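N-(5'-phosphoribosyl)anthranilate isomerase (Jonesia denitrificans, PDB 4WUI) probably catalyses the isomerisation of N-(5-phospho-beta-D-ribosyl)anthranilate to 1-(2-carboxyphenylamino)-1-deoxy-D-ribulose 5-phosphate, the third step of tryptophan synthesis from chorismate. Local coordinates at residues Val103-Ser108 with Glu123-Asp128; Thr149-Leu154 with Ser171-Asp176. All blocks are in the same frame, centred on the assembly; numbering follows the deposited sequence.

Contact 1 of 2, residues Val103-Ser108 with Glu123-Asp128; sequences VWRATS and ELLLLD
The carboxylate oxygen OE2 of E123 is gripped twice. The indole N-H of W104 reaches it, NE1 to OE2 2.8 Å, and R102 forms a salt bridge to the same oxygen. The indole bond is almost straight, 179° at the hydrogen. OE2 lies in the ring plane of W104, but NE1 comes from above the plane of the carboxylate. The bond holds the N-H edge of the indole and, with L124 on one face, limits its rotation. L124 CB stands over the five-membered ring, 3.8 Å from the centroid, as a CH-pi contact. Its CD2 is 3.7 Å from W104 CD2 and lies toward the rim.

The two strands run parallel, 21° apart in direction. E123 N bonds to V103 O, and R105 N to L124 O. R105 O accepts from L126 N at 2.8 Å, L126 O accepts from T107 N, and T107 O accepts from D128 N.

The face opposite W104 carries R105, T107, L125 and L127. L125 CD1 sits over the centre of the R105 guanidinium, 3.7 Å from CZ. The chain of R105 bends about its CG-CD bond (chi3 66°), which places NE. The charged end is held by a salt bridge to E122 and a bond from NH1 to N114 O. T107 and L127 lie side by side, CG2 to CD1 3.9 Å, in one of two L127 conformers.

W104, A106, S108, L124, L126 and D128 share the other face. There W104 also touches Y5 and K7 of strand 5-8, across the barrel interior. D128 OD1, in one of two conformers, hydrogen-bonds to a citrate, probably from the crystallisation liquor. The pair forms strands five and six of the closed (beta/alpha)8, or TIM, barrel, with the W104 face turned inward.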
loop_
_atom_site.group_PDB
_atom_site.type_symbol
_atom_site.label_atom_id
_atom_site.label_comp_id
_atom_site.label_asym_id
_atom_site.label_seq_id
_atom_site.Cartn_x
_atom_site.Cartn_y
_atom_site.Cartn_z
ATOM N N VAL A 103 -0.414 2.374 12.478
ATOM C CA VAL A 103 -1.017 3.386 11.608
ATOM C C VAL A 103 -0.021 3.796 10.546
ATOM O O VAL A 103 1.143 4.083 10.857
ATOM C CB VAL A 103 -1.531 4.593 12.412
ATOM C CG1 VAL A 103 -2.042 5.697 11.495
ATOM C CG2 VAL A 103 -2.604 4.137 13.416
ATOM N N TRP A 104 -0.461 3.802 9.295
ATOM C CA TRP A 104 0.344 4.240 8.160
ATOM C C TRP A 104 -0.231 5.550 7.630
ATOM O O TRP A 104 -1.438 5.704 7.523
ATOM C CB TRP A 104 0.393 3.187 7.068
ATOM C CG TRP A 104 1.071 1.913 7.440
ATOM C CD1 TRP A 104 1.680 1.593 8.603
ATOM C CD2 TRP A 104 1.242 0.796 6.583
ATOM N NE1 TRP A 104 2.204 0.338 8.543
ATOM C CE2 TRP A 104 1.962 -0.179 7.302
ATOM C CE3 TRP A 104 0.827 0.518 5.283
ATOM C CZ2 TRP A 104 2.255 -1.432 6.767
ATOM C CZ3 TRP A 104 1.144 -0.719 4.757
ATOM C CH2 TRP A 104 1.827 -1.679 5.492
ATOM N N ARG A 105 0.671 6.475 7.325
ATOM C CA ARG A 105 0.391 7.787 6.775
ATOM C C ARG A 105 0.698 7.697 5.258
ATOM O O ARG A 105 1.795 7.399 4.868
ATOM C CB ARG A 105 1.247 8.888 7.526
ATOM C CG ARG A 105 1.077 10.310 7.009
ATOM C CD ARG A 105 1.604 11.370 7.933
ATOM N NE ARG A 105 3.044 11.347 8.124
ATOM C CZ ARG A 105 3.929 12.099 7.481
ATOM N NH1 ARG A 105 3.579 12.886 6.495
ATOM N NH2 ARG A 105 5.201 11.976 7.793
ATOM N N ALA A 106 -0.271 7.873 4.382
ATOM C CA ALA A 106 -0.031 7.967 2.961
ATOM C C ALA A 106 -0.046 9.433 2.512
ATOM O O ALA A 106 -0.812 10.244 3.042
ATOM C CB ALA A 106 -1.076 7.155 2.168
ATOM N N THR A 107 0.811 9.772 1.543
ATOM C CA THR A 107 0.857 11.107 0.972
ATOM C C THR A 107 1.413 11.051 -0.432
ATOM O O THR A 107 1.800 10.008 -0.933
ATOM C CB THR A 107 1.730 12.051 1.816
ATOM O OG1 THR A 107 1.556 13.405 1.375
ATOM C CG2 THR A 107 3.200 11.663 1.780
ATOM N N SER A 108 1.461 12.185 -1.093
ATOM C CA SER A 108 2.023 12.167 -2.424
ATOM C C SER A 108 2.990 13.283 -2.561
ATOM O O SER A 108 2.941 14.238 -1.821
ATOM C CB SER A 108 0.932 12.296 -3.435
ATOM O OG SER A 108 0.338 13.541 -3.232
ATOM N N GLU A 123 3.738 4.469 11.921
ATOM C CA GLU A 123 4.735 3.436 11.799
ATOM C C GLU A 123 5.521 3.517 10.491
ATOM O O GLU A 123 6.684 3.121 10.416
ATOM C CB GLU A 123 3.950 2.089 11.806
ATOM C CG GLU A 123 4.760 0.858 11.622
ATOM C CD GLU A 123 3.837 -0.341 11.663
ATOM O OE1 GLU A 123 3.412 -0.706 12.761
ATOM O OE2 GLU A 123 3.558 -0.949 10.616
ATOM N N LEU A 124 4.840 3.964 9.444
ATOM C CA LEU A 124 5.336 3.888 8.083
ATOM C C LEU A 124 4.654 4.979 7.279
ATOM O O LEU A 124 3.495 5.325 7.541
ATOM C CB LEU A 124 5.024 2.492 7.548
ATOM C CG LEU A 124 5.326 2.222 6.074
ATOM C CD1 LEU A 124 5.696 0.770 5.881
ATOM C CD2 LEU A 124 4.157 2.605 5.158
ATOM N N LEU A 125 5.377 5.502 6.298
ATOM C CA LEU A 125 4.888 6.482 5.352
ATOM C C LEU A 125 4.811 5.867 3.944
ATOM O O LEU A 125 5.784 5.264 3.489
ATOM C CB LEU A 125 5.875 7.645 5.333
ATOM C CG LEU A 125 5.588 8.854 4.497
ATOM C CD1 LEU A 125 4.318 9.517 4.909
ATOM C CD2 LEU A 125 6.745 9.835 4.654
ATOM N N LEU A 126 3.671 6.015 3.282
ATOM C CA LEU A 126 3.519 5.574 1.911
ATOM C C LEU A 126 3.594 6.850 1.066
ATOM O O LEU A 126 2.804 7.786 1.277
ATOM C CB LEU A 126 2.224 4.795 1.765
ATOM C CG LEU A 126 1.976 4.244 0.372
ATOM C CD1 LEU A 126 1.059 3.053 0.485
ATOM C CD2 LEU A 126 1.330 5.291 -0.488
ATOM N N LEU A 127 4.565 6.894 0.153
ATOM C CA LEU A 127 4.812 8.056 -0.687
ATOM C C LEU A 127 4.453 7.721 -2.121
ATOM O O LEU A 127 5.081 6.848 -2.731
ATOM C CB LEU A 127 6.272 8.455 -0.599
ATOM C CG LEU A 127 6.697 9.680 -1.377
ATOM C CD1 LEU A 127 5.887 10.880 -0.938
ATOM C CD2 LEU A 127 8.217 9.895 -1.165
ATOM N N ASP A 128 3.468 8.431 -2.662
ATOM C CA ASP A 128 2.995 8.166 -4.026
ATOM C C ASP A 128 3.550 9.212 -4.967
ATOM O O ASP A 128 3.358 10.439 -4.780
ATOM C CB ASP A 128 1.467 8.166 -4.071
ATOM C CG ASP A 128 0.888 7.646 -5.387
ATOM O OD1 ASP A 128 1.422 6.673 -5.938
ATOM O OD2 ASP A 128 -0.136 8.188 -5.847
#

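Contact 2 of 2, residues Thr149-Leu154 with Ser171-Asp176; sequences TGRWLL and SPWGVD
R151 lies over one face of the W173 indole. Its CA is 3.9 Å from the centroid of the five-membered ring, almost on the ring normal, a CH-pi contact. Its CB stands over the centre of the indole, and CG is 3.7 Å from W173 CZ2. W173 CG is anti to its backbone N (chi1 -171°), which brings it within 3.9 Å of W152 N. L153 CD2 meets the same indole at its edge, 4.2 Å from CE3. An alanine in place of W173 would probably leave the aliphatic part of R151 without its flat partner and open a gap beside L153.

The W152 ring is covered in turn by P172, whose CB is 3.7 Å from CZ2, and by the backbone N of W173. P172 CB also packs on L154 CB.

Two backbone bonds set the register: L154 N to G174 O, and D176 N to L154 O, both 2.9 Å. L153 CD2 packs against G174, 3.6 Å from its CA.

Farther out, R151 NE bonds to E123 O, and D176 forms a salt bridge to K7. Helix 163-170 connects the two strands in a beta-alpha-beta unit and touches W152 and V175. Strands 124-128 and 5-8 flank the pair within the barrel.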
loop_
_atom_site.group_PDB
_atom_site.type_symbol
_atom_site.label_atom_id
_atom_site.label_comp_id
_atom_site.label_asym_id
_atom_site.label_seq_id
_atom_site.Cartn_x
_atom_site.Cartn_y
_atom_site.Cartn_z
ATOM N N THR A 149 14.325 8.465 5.368
ATOM C CA THR A 149 15.305 7.610 6.015
ATOM C C THR A 149 14.683 6.463 6.817
ATOM O O THR A 149 15.399 5.499 7.148
ATOM C CB THR A 149 16.236 8.416 6.942
ATOM O OG1 THR A 149 15.452 9.032 7.970
ATOM C CG2 THR A 149 16.990 9.502 6.149
ATOM N N GLY A 150 13.391 6.568 7.134
ATOM C CA GLY A 150 12.702 5.559 7.931
ATOM C C GLY A 150 11.962 4.519 7.084
ATOM O O GLY A 150 12.290 4.262 5.919
ATOM N N ARG A 151 10.940 3.920 7.671
ATOM C CA ARG A 151 10.165 2.859 7.027
ATOM C C ARG A 151 9.136 3.486 6.091
ATOM O O ARG A 151 8.291 4.262 6.522
ATOM C CB ARG A 151 9.472 2.015 8.106
ATOM C CG ARG A 151 10.467 1.389 9.100
ATOM C CD ARG A 151 9.838 0.502 10.176
ATOM N NE ARG A 151 9.020 1.275 11.092
ATOM C CZ ARG A 151 8.793 0.952 12.354
ATOM N NH1 ARG A 151 9.273 -0.158 12.880
ATOM N NH2 ARG A 151 8.085 1.786 13.083
ATOM N N TRP A 152 9.226 3.159 4.807
ATOM C CA TRP A 152 8.344 3.763 3.818
ATOM C C TRP A 152 8.066 2.816 2.682
ATOM O O TRP A 152 8.851 1.917 2.390
ATOM C CB TRP A 152 8.921 5.091 3.277
ATOM C CG TRP A 152 10.129 4.992 2.401
ATOM C CD1 TRP A 152 11.398 4.673 2.750
ATOM C CD2 TRP A 152 10.164 5.275 0.992
ATOM N NE1 TRP A 152 12.222 4.706 1.664
ATOM C CE2 TRP A 152 11.492 5.103 0.573
ATOM C CE3 TRP A 152 9.200 5.684 0.048
ATOM C CZ2 TRP A 152 11.907 5.390 -0.722
ATOM C CZ3 TRP A 152 9.606 5.943 -1.227
ATOM C CH2 TRP A 152 10.938 5.785 -1.615
ATOM N N LEU A 153 6.932 3.039 2.021
ATOM C CA LEU A 153 6.600 2.339 0.773
ATOM C C LEU A 153 6.525 3.325 -0.356
ATOM O O LEU A 153 5.906 4.384 -0.232
ATOM C CB LEU A 153 5.260 1.590 0.854
ATOM C CG LEU A 153 5.110 0.573 1.985
ATOM C CD1 LEU A 153 3.716 -0.057 1.945
ATOM C CD2 LEU A 153 6.189 -0.489 1.977
ATOM N N LEU A 154 7.128 2.955 -1.479
ATOM C CA LEU A 154 7.000 3.682 -2.723
ATOM C C LEU A 154 5.761 3.195 -3.462
ATOM O O LEU A 154 5.572 2.005 -3.657
ATOM C CB LEU A 154 8.233 3.397 -3.593
ATOM C CG LEU A 154 8.237 3.968 -4.998
ATOM C CD1 LEU A 154 8.279 5.482 -4.992
ATOM C CD2 LEU A 154 9.392 3.377 -5.827
ATOM N N SER A 171 15.689 2.206 -4.676
ATOM C CA SER A 171 16.004 1.424 -3.465
ATOM C C SER A 171 15.054 1.753 -2.300
ATOM O O SER A 171 15.479 2.069 -1.211
ATOM C CB SER A 171 17.477 1.636 -3.055
ATOM O OG SER A 171 18.363 1.302 -4.102
ATOM N N PRO A 172 13.740 1.637 -2.523
ATOM C CA PRO A 172 12.803 1.948 -1.446
ATOM C C PRO A 172 12.808 0.875 -0.366
ATOM O O PRO A 172 13.150 -0.274 -0.628
ATOM C CB PRO A 172 11.449 1.964 -2.153
ATOM C CG PRO A 172 11.628 0.900 -3.212
ATOM C CD PRO A 172 13.075 1.077 -3.696
ATOM N N TRP A 173 12.325 1.207 0.824
ATOM C CA TRP A 173 12.174 0.247 1.892
ATOM C C TRP A 173 11.150 -0.836 1.519
ATOM O O TRP A 173 11.275 -1.999 1.924
ATOM C CB TRP A 173 11.806 1.015 3.173
ATOM C CG TRP A 173 11.795 0.269 4.448
ATOM C CD1 TRP A 173 12.813 0.234 5.349
ATOM C CD2 TRP A 173 10.724 -0.494 5.032
ATOM N NE1 TRP A 173 12.459 -0.483 6.446
ATOM C CE2 TRP A 173 11.181 -0.948 6.289
ATOM C CE3 TRP A 173 9.414 -0.792 4.632
ATOM C CZ2 TRP A 173 10.373 -1.695 7.137
ATOM C CZ3 TRP A 173 8.628 -1.551 5.480
ATOM C CH2 TRP A 173 9.106 -1.991 6.705
ATOM N N GLY A 174 10.133 -0.460 0.743
ATOM C CA GLY A 174 9.164 -1.386 0.209
ATOM C C GLY A 174 8.378 -0.704 -0.900
ATOM O O GLY A 174 8.609 0.477 -1.211
ATOM N N VAL A 175 7.442 -1.455 -1.488
ATOM C CA VAL A 175 6.614 -0.952 -2.589
ATOM C C VAL A 175 5.151 -1.304 -2.334
ATOM O O VAL A 175 4.834 -2.285 -1.643
ATOM C CB VAL A 175 7.063 -1.521 -3.967
ATOM C CG1 VAL A 175 8.436 -0.997 -4.337
ATOM C CG2 VAL A 175 7.029 -3.049 -3.976
ATOM N N ASP A 176 4.284 -0.498 -2.925
ATOM C CA ASP A 176 2.835 -0.678 -2.899
ATOM C C ASP A 176 2.343 -0.657 -4.334
ATOM O O ASP A 176 2.728 0.227 -5.103
ATOM C CB ASP A 176 2.213 0.486 -2.111
ATOM C CG ASP A 176 0.741 0.291 -1.780
ATOM O OD1 ASP A 176 0.440 -0.578 -0.950
ATOM O OD2 ASP A 176 -0.113 1.018 -2.306
#

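How the contacts relate
Contact 1 closes before contact 2 opens along the chain, and their centres are about 9 Å apart. Together they span four successive strands of the barrel: 103-108, 124-128, 152-155 and 174-177. Strands 124-128 and 152-155 are neighbours and join the contacts directly. L125 O and L153 N are 2.9 Å apart, as are L127 N and L153 O, both probable hydrogen bonds. Inside the barrel, L126 CD1 packs against D176 CG at 3.6 Å in one of two L126 conformers. Strand 174-177 then meets strand 5-8, which closes the sheet. D128 and D176 both approach bound citrate, consistent with a pocket at the C-terminal ends of the strands, where TIM-barrel enzymes place their active sites.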